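Local coordinates for protein mitochondrial edited mRNA stability factor 1 (Trypanosoma brucei, PDB 6NL1) that probably processes the 5' ends of mitochondrial mRNAs as a nudix-type RNA-binding enzyme and is thought to stabilise edited mRNAs, at residues Ile133-Thr138 with Ile172-Phe177; Glu84-Pro89 with Val101-Thr106. All blocks are in the same frame, centred on the assembly; numbering follows the deposited sequence.

Contact 1. Residues Ile133-Thr138 with Ile172-Phe177; sequences IELEPT and ITVYLF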
# COMPACT_ATOMS: atom_id res chain seq x y z
N ILE A 133 -3.55 14.44 10.44
CA ILE A 133 -2.84 13.49 11.30
C ILE A 133 -1.34 13.45 11.02
O ILE A 133 -0.90 13.38 9.88
CB ILE A 133 -3.43 12.08 11.13
CG1 ILE A 133 -4.81 12.01 11.80
CG2 ILE A 133 -2.50 11.03 11.69
CD1 ILE A 133 -5.61 10.80 11.40
N GLU A 134 -0.55 13.49 12.09
CA GLU A 134 0.90 13.42 11.99
C GLU A 134 1.38 12.35 12.99
O GLU A 134 0.85 12.26 14.09
CB GLU A 134 1.50 14.79 12.33
CG GLU A 134 2.84 15.10 11.70
CD GLU A 134 2.76 15.32 10.21
OE1 GLU A 134 2.11 16.30 9.78
OE2 GLU A 134 3.34 14.51 9.46
N LEU A 135 2.37 11.55 12.59
CA LEU A 135 2.92 10.49 13.46
C LEU A 135 4.42 10.66 13.62
O LEU A 135 5.09 11.13 12.71
CB LEU A 135 2.71 9.10 12.84
CG LEU A 135 1.37 8.40 12.83
CD1 LEU A 135 0.39 9.15 11.96
CD2 LEU A 135 1.58 6.98 12.33
N GLU A 136 4.95 10.22 14.76
CA GLU A 136 6.40 10.18 14.95
C GLU A 136 6.74 9.06 15.93
O GLU A 136 5.95 8.75 16.82
CB GLU A 136 6.92 11.52 15.50
CG GLU A 136 6.43 11.80 16.94
CD GLU A 136 6.71 13.21 17.44
OE1 GLU A 136 7.10 14.09 16.63
OE2 GLU A 136 6.53 13.46 18.66
N PRO A 137 7.92 8.46 15.78
CA PRO A 137 8.37 7.55 16.83
C PRO A 137 8.61 8.36 18.09
O PRO A 137 9.21 9.42 18.05
CB PRO A 137 9.69 7.00 16.28
CG PRO A 137 9.66 7.30 14.79
CD PRO A 137 8.90 8.59 14.69
N THR A 138 8.13 7.86 19.22
CA THR A 138 8.32 8.54 20.49
C THR A 138 9.77 8.48 20.99
O THR A 138 10.23 9.40 21.64
CB THR A 138 7.41 7.90 21.55
OG1 THR A 138 6.10 7.75 20.99
CG2 THR A 138 7.36 8.77 22.81
N ILE A 172 4.68 5.04 19.25
CA ILE A 172 4.32 6.06 18.28
C ILE A 172 3.46 7.13 18.93
O ILE A 172 2.52 6.82 19.67
CB ILE A 172 3.56 5.47 17.07
CG1 ILE A 172 4.42 4.41 16.36
CG2 ILE A 172 3.14 6.59 16.08
CD1 ILE A 172 5.65 4.98 15.60
N THR A 173 3.80 8.39 18.69
CA THR A 173 2.96 9.50 19.14
C THR A 173 2.21 10.04 17.93
O THR A 173 2.83 10.43 16.93
CB THR A 173 3.79 10.63 19.77
OG1 THR A 173 4.63 10.09 20.80
CG2 THR A 173 2.88 11.69 20.38
N VAL A 174 0.88 10.06 18.02
CA VAL A 174 0.04 10.55 16.94
C VAL A 174 -0.54 11.90 17.32
O VAL A 174 -1.09 12.06 18.41
CB VAL A 174 -1.11 9.57 16.65
CG1 VAL A 174 -2.03 10.12 15.56
CG2 VAL A 174 -0.56 8.20 16.27
N TYR A 175 -0.42 12.89 16.44
CA TYR A 175 -1.02 14.20 16.67
C TYR A 175 -2.20 14.43 15.74
O TYR A 175 -2.15 14.08 14.56
CB TYR A 175 -0.01 15.32 16.48
CG TYR A 175 1.17 15.27 17.42
CD1 TYR A 175 1.20 16.07 18.56
CD2 TYR A 175 2.25 14.45 17.16
CE1 TYR A 175 2.28 16.03 19.41
CE2 TYR A 175 3.33 14.41 18.00
CZ TYR A 175 3.34 15.19 19.12
OH TYR A 175 4.43 15.13 19.95
N LEU A 176 -3.26 15.04 16.27
CA LEU A 176 -4.42 15.39 15.48
C LEU A 176 -4.62 16.90 15.53
O LEU A 176 -4.62 17.50 16.61
CB LEU A 176 -5.68 14.70 16.00
CG LEU A 176 -5.71 13.19 16.31
CD1 LEU A 176 -7.11 12.78 16.71
CD2 LEU A 176 -5.26 12.36 15.13
N PHE A 177 -4.76 17.51 14.35
CA PHE A 177 -5.03 18.94 14.22
C PHE A 177 -6.35 19.15 13.51
O PHE A 177 -6.54 18.69 12.38
CB PHE A 177 -3.93 19.62 13.39
CG PHE A 177 -2.55 19.37 13.90
CD1 PHE A 177 -1.95 20.26 14.76
CD2 PHE A 177 -1.84 18.24 13.50
CE1 PHE A 177 -0.66 20.04 15.23
CE2 PHE A 177 -0.56 18.01 13.96
CZ PHE A 177 0.03 18.91 14.83
O HOH W 1 6.61 12.21 20.89
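The E136 carboxylate reaches across the strand pair to the phenol end of Y175. Its OE2 lies in the plane of the ring, at the edge, 3.4 Å from Y175 CE2. The hydroxyl is close as well, with Y175 OH 3.0 Å from E136 OE2, a probable hydrogen bond whose proton has another possible acceptor. Carboxylate and ring planes stand 83° apart. With E136 CG between the backbone N and carbonyl carbon (chi1 67°), CG lies 4.0 Å from T173 CB, and the extended chain beyond it takes the carboxylate on to Y175. The same OE2 accepts a bond from a water that also meets T173 OG1. R92 forms a salt bridge to this oxygen, which would help hold the carboxylate in place. T173 OG1 lies 2.8 Å from T138 OG1, and Q105 bonds to both threonines. Residues 133-137 and 172-177 are antiparallel neighbours in a four-stranded sheet, with 133-137 at its edge. E134 with Y175 and E136 with T173 are the hydrogen-bonded pairs, each with two backbone bonds. The bond from Y175 N to E134 O is short, at 2.7 Å, and nearly straight. I133, L135, V174 and L176 occupy the other face of the sheet. I133 and L176 lie side by side, and I133 CG1 meets L176 CD2 tightly at 3.4 Å. L135 lies beside V174, its CG 3.9 Å from V174 CG2, and crosses I172 through CD2. A111 of helix 108-111 touches L135, I172 and V174 on this side.

Contact 2. Residues Glu84-Pro89 with Val101-Thr106; sequences EKLSHP and VYKWQT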
# COMPACT_ATOMS: atom_id res chain seq x y z
N GLU A 84 -5.24 13.17 24.41
CA GLU A 84 -4.83 14.18 25.37
C GLU A 84 -4.75 15.53 24.66
O GLU A 84 -4.04 15.68 23.67
CB GLU A 84 -3.48 13.81 25.97
CG GLU A 84 -3.50 12.45 26.67
CD GLU A 84 -2.12 11.83 26.83
OE1 GLU A 84 -1.75 10.97 25.99
OE2 GLU A 84 -1.41 12.18 27.80
N LYS A 85 -5.51 16.50 25.17
CA LYS A 85 -5.51 17.82 24.56
C LYS A 85 -4.20 18.53 24.87
O LYS A 85 -3.69 18.46 25.98
CB LYS A 85 -6.69 18.67 25.06
CG LYS A 85 -6.90 19.92 24.21
CD LYS A 85 -7.94 20.87 24.79
CE LYS A 85 -8.16 22.05 23.84
NZ LYS A 85 -8.65 23.28 24.52
N LEU A 86 -3.66 19.21 23.86
CA LEU A 86 -2.46 20.00 24.04
C LEU A 86 -2.79 21.48 23.89
O LEU A 86 -3.70 21.85 23.14
CB LEU A 86 -1.39 19.59 23.02
CG LEU A 86 -0.98 18.11 23.03
CD1 LEU A 86 0.04 17.83 21.96
CD2 LEU A 86 -0.43 17.71 24.39
N SER A 87 -2.06 22.32 24.61
CA SER A 87 -2.25 23.76 24.57
C SER A 87 -1.83 24.31 23.22
O SER A 87 -2.47 25.22 22.69
CB SER A 87 -1.41 24.44 25.65
OG SER A 87 -1.93 24.17 26.94
N HIS A 88 -0.74 23.77 22.69
CA HIS A 88 -0.12 24.25 21.46
C HIS A 88 0.62 23.09 20.85
O HIS A 88 0.95 22.13 21.54
CB HIS A 88 0.90 25.36 21.76
CG HIS A 88 0.36 26.49 22.57
ND1 HIS A 88 -0.27 27.59 22.01
CD2 HIS A 88 0.35 26.71 23.91
CE1 HIS A 88 -0.64 28.43 22.96
NE2 HIS A 88 -0.27 27.92 24.13
N PRO A 89 0.90 23.16 19.54
CA PRO A 89 1.76 22.11 18.99
C PRO A 89 3.20 22.32 19.46
O PRO A 89 3.57 23.43 19.82
CB PRO A 89 1.68 22.34 17.47
CG PRO A 89 0.70 23.47 17.25
CD PRO A 89 0.56 24.19 18.55
N VAL A 101 -5.30 20.90 19.01
CA VAL A 101 -4.32 19.84 18.90
C VAL A 101 -4.52 18.79 19.97
O VAL A 101 -4.59 19.10 21.15
CB VAL A 101 -2.88 20.39 19.05
CG1 VAL A 101 -1.88 19.34 18.57
CG2 VAL A 101 -2.73 21.69 18.27
N TYR A 102 -4.60 17.53 19.55
CA TYR A 102 -4.67 16.43 20.49
C TYR A 102 -3.58 15.41 20.19
O TYR A 102 -3.10 15.28 19.06
CB TYR A 102 -6.03 15.73 20.42
CG TYR A 102 -7.17 16.52 21.02
CD1 TYR A 102 -7.70 17.62 20.36
CD2 TYR A 102 -7.73 16.15 22.24
CE1 TYR A 102 -8.76 18.33 20.90
CE2 TYR A 102 -8.78 16.84 22.78
CZ TYR A 102 -9.29 17.94 22.11
OH TYR A 102 -10.34 18.64 22.66
N LYS A 103 -3.22 14.65 21.21
CA LYS A 103 -2.16 13.66 21.12
C LYS A 103 -2.69 12.28 21.48
O LYS A 103 -3.52 12.12 22.39
CB LYS A 103 -1.05 14.05 22.09
CG LYS A 103 0.13 13.14 22.10
CD LYS A 103 1.15 13.62 23.13
CE LYS A 103 0.64 13.42 24.54
NZ LYS A 103 1.75 13.41 25.52
N TRP A 104 -2.21 11.27 20.76
CA TRP A 104 -2.53 9.89 21.07
C TRP A 104 -1.21 9.14 21.19
O TRP A 104 -0.48 9.01 20.20
CB TRP A 104 -3.37 9.29 19.94
CG TRP A 104 -3.68 7.83 20.11
CD1 TRP A 104 -3.83 7.15 21.29
CD2 TRP A 104 -3.87 6.87 19.07
NE1 TRP A 104 -4.12 5.84 21.04
CE2 TRP A 104 -4.15 5.63 19.68
CE3 TRP A 104 -3.84 6.94 17.67
CZ2 TRP A 104 -4.39 4.46 18.95
CZ3 TRP A 104 -4.08 5.78 16.94
CH2 TRP A 104 -4.36 4.56 17.58
N GLN A 105 -0.91 8.66 22.40
CA GLN A 105 0.34 7.94 22.68
C GLN A 105 0.09 6.44 22.56
O GLN A 105 -0.63 5.86 23.36
CB GLN A 105 0.86 8.28 24.09
CG GLN A 105 2.22 7.64 24.42
CD GLN A 105 3.28 7.92 23.34
OE1 GLN A 105 3.98 7.02 22.87
NE2 GLN A 105 3.38 9.18 22.94
N THR A 106 0.70 5.80 21.56
CA THR A 106 0.31 4.44 21.24
C THR A 106 1.48 3.60 20.71
O THR A 106 2.65 3.94 20.94
CB THR A 106 -0.91 4.45 20.25
OG1 THR A 106 -1.43 3.13 20.08
CG2 THR A 106 -0.51 5.03 18.88
O HOH W 2 -2.91 8.95 24.55
O HOH W 3 -5.54 22.66 21.52
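Three backbone hydrogen bonds join E84-L86 to V101-K103. E84 and K103 form a hydrogen-bonded antiparallel pair, with E84 N 2.9 Å from K103 O and K103 N 2.8 Å from E84 O. L86 N gives a nearly straight bond to V101 O. Two waters extend the polar contact. One donates to E84 OE1 and accepts from Q105 N. The other donates to L86 O and accepts from V101 N, and so bridges the backbones of the two segments. Charge plays a looser part. E84 OE2 and K103 NZ are 4.1 Å apart, too far for a salt bridge, though some mutual attraction is likely. The K103 chain bends at chi3 (70°), and its CE lies beside the E84 carboxylate. The aromatic contact is on the opposite face of the strand pair. K85 CG sits over one face of the Y102 ring, shifted toward the rim, 4.0 Å from the ring centroid. This is a CH-pi contact. K85 CG is anti to the backbone N (chi1 -166°), and the extended chain carries CD to within 3.9 Å of Y102 OH. That hydroxyl bonds to E180. Apolar packing lies on the E84 and K103 side. L86 CD1 touches K103 CB at 3.9 Å and also meets V101 CG1. P89 CG meets V101 CG2 at 4.0 Å, the two side chains crossing at about a right angle. The arrangement is that of a short antiparallel edge strand, 84-86, closing one side of a four-stranded sheet at the protein surface.

From the N terminus, strand 84-86 comes first. The chain then loops back as strand 100-107, and contact 2 closes this short loop. The chain continues through helices 108-111 and 120-129 to strand 132-137. A long, partly unmodelled connection returns it as strand 171-178, where contact 1 closes a second loop. The two loops follow in series and neither encloses the other. Strand 171-178 inserts between 100-107 and 132-137, giving the order 84-86, 100-107, 171-178, 132-137. The contacts meet where the inner strands 100-107 and 171-178 pair, with V174 O bonded to W104 N. Each contact ties one outer strand to an inner one, and this pairing joins the halves into one sheet, separate from the later six-stranded mixed sheet.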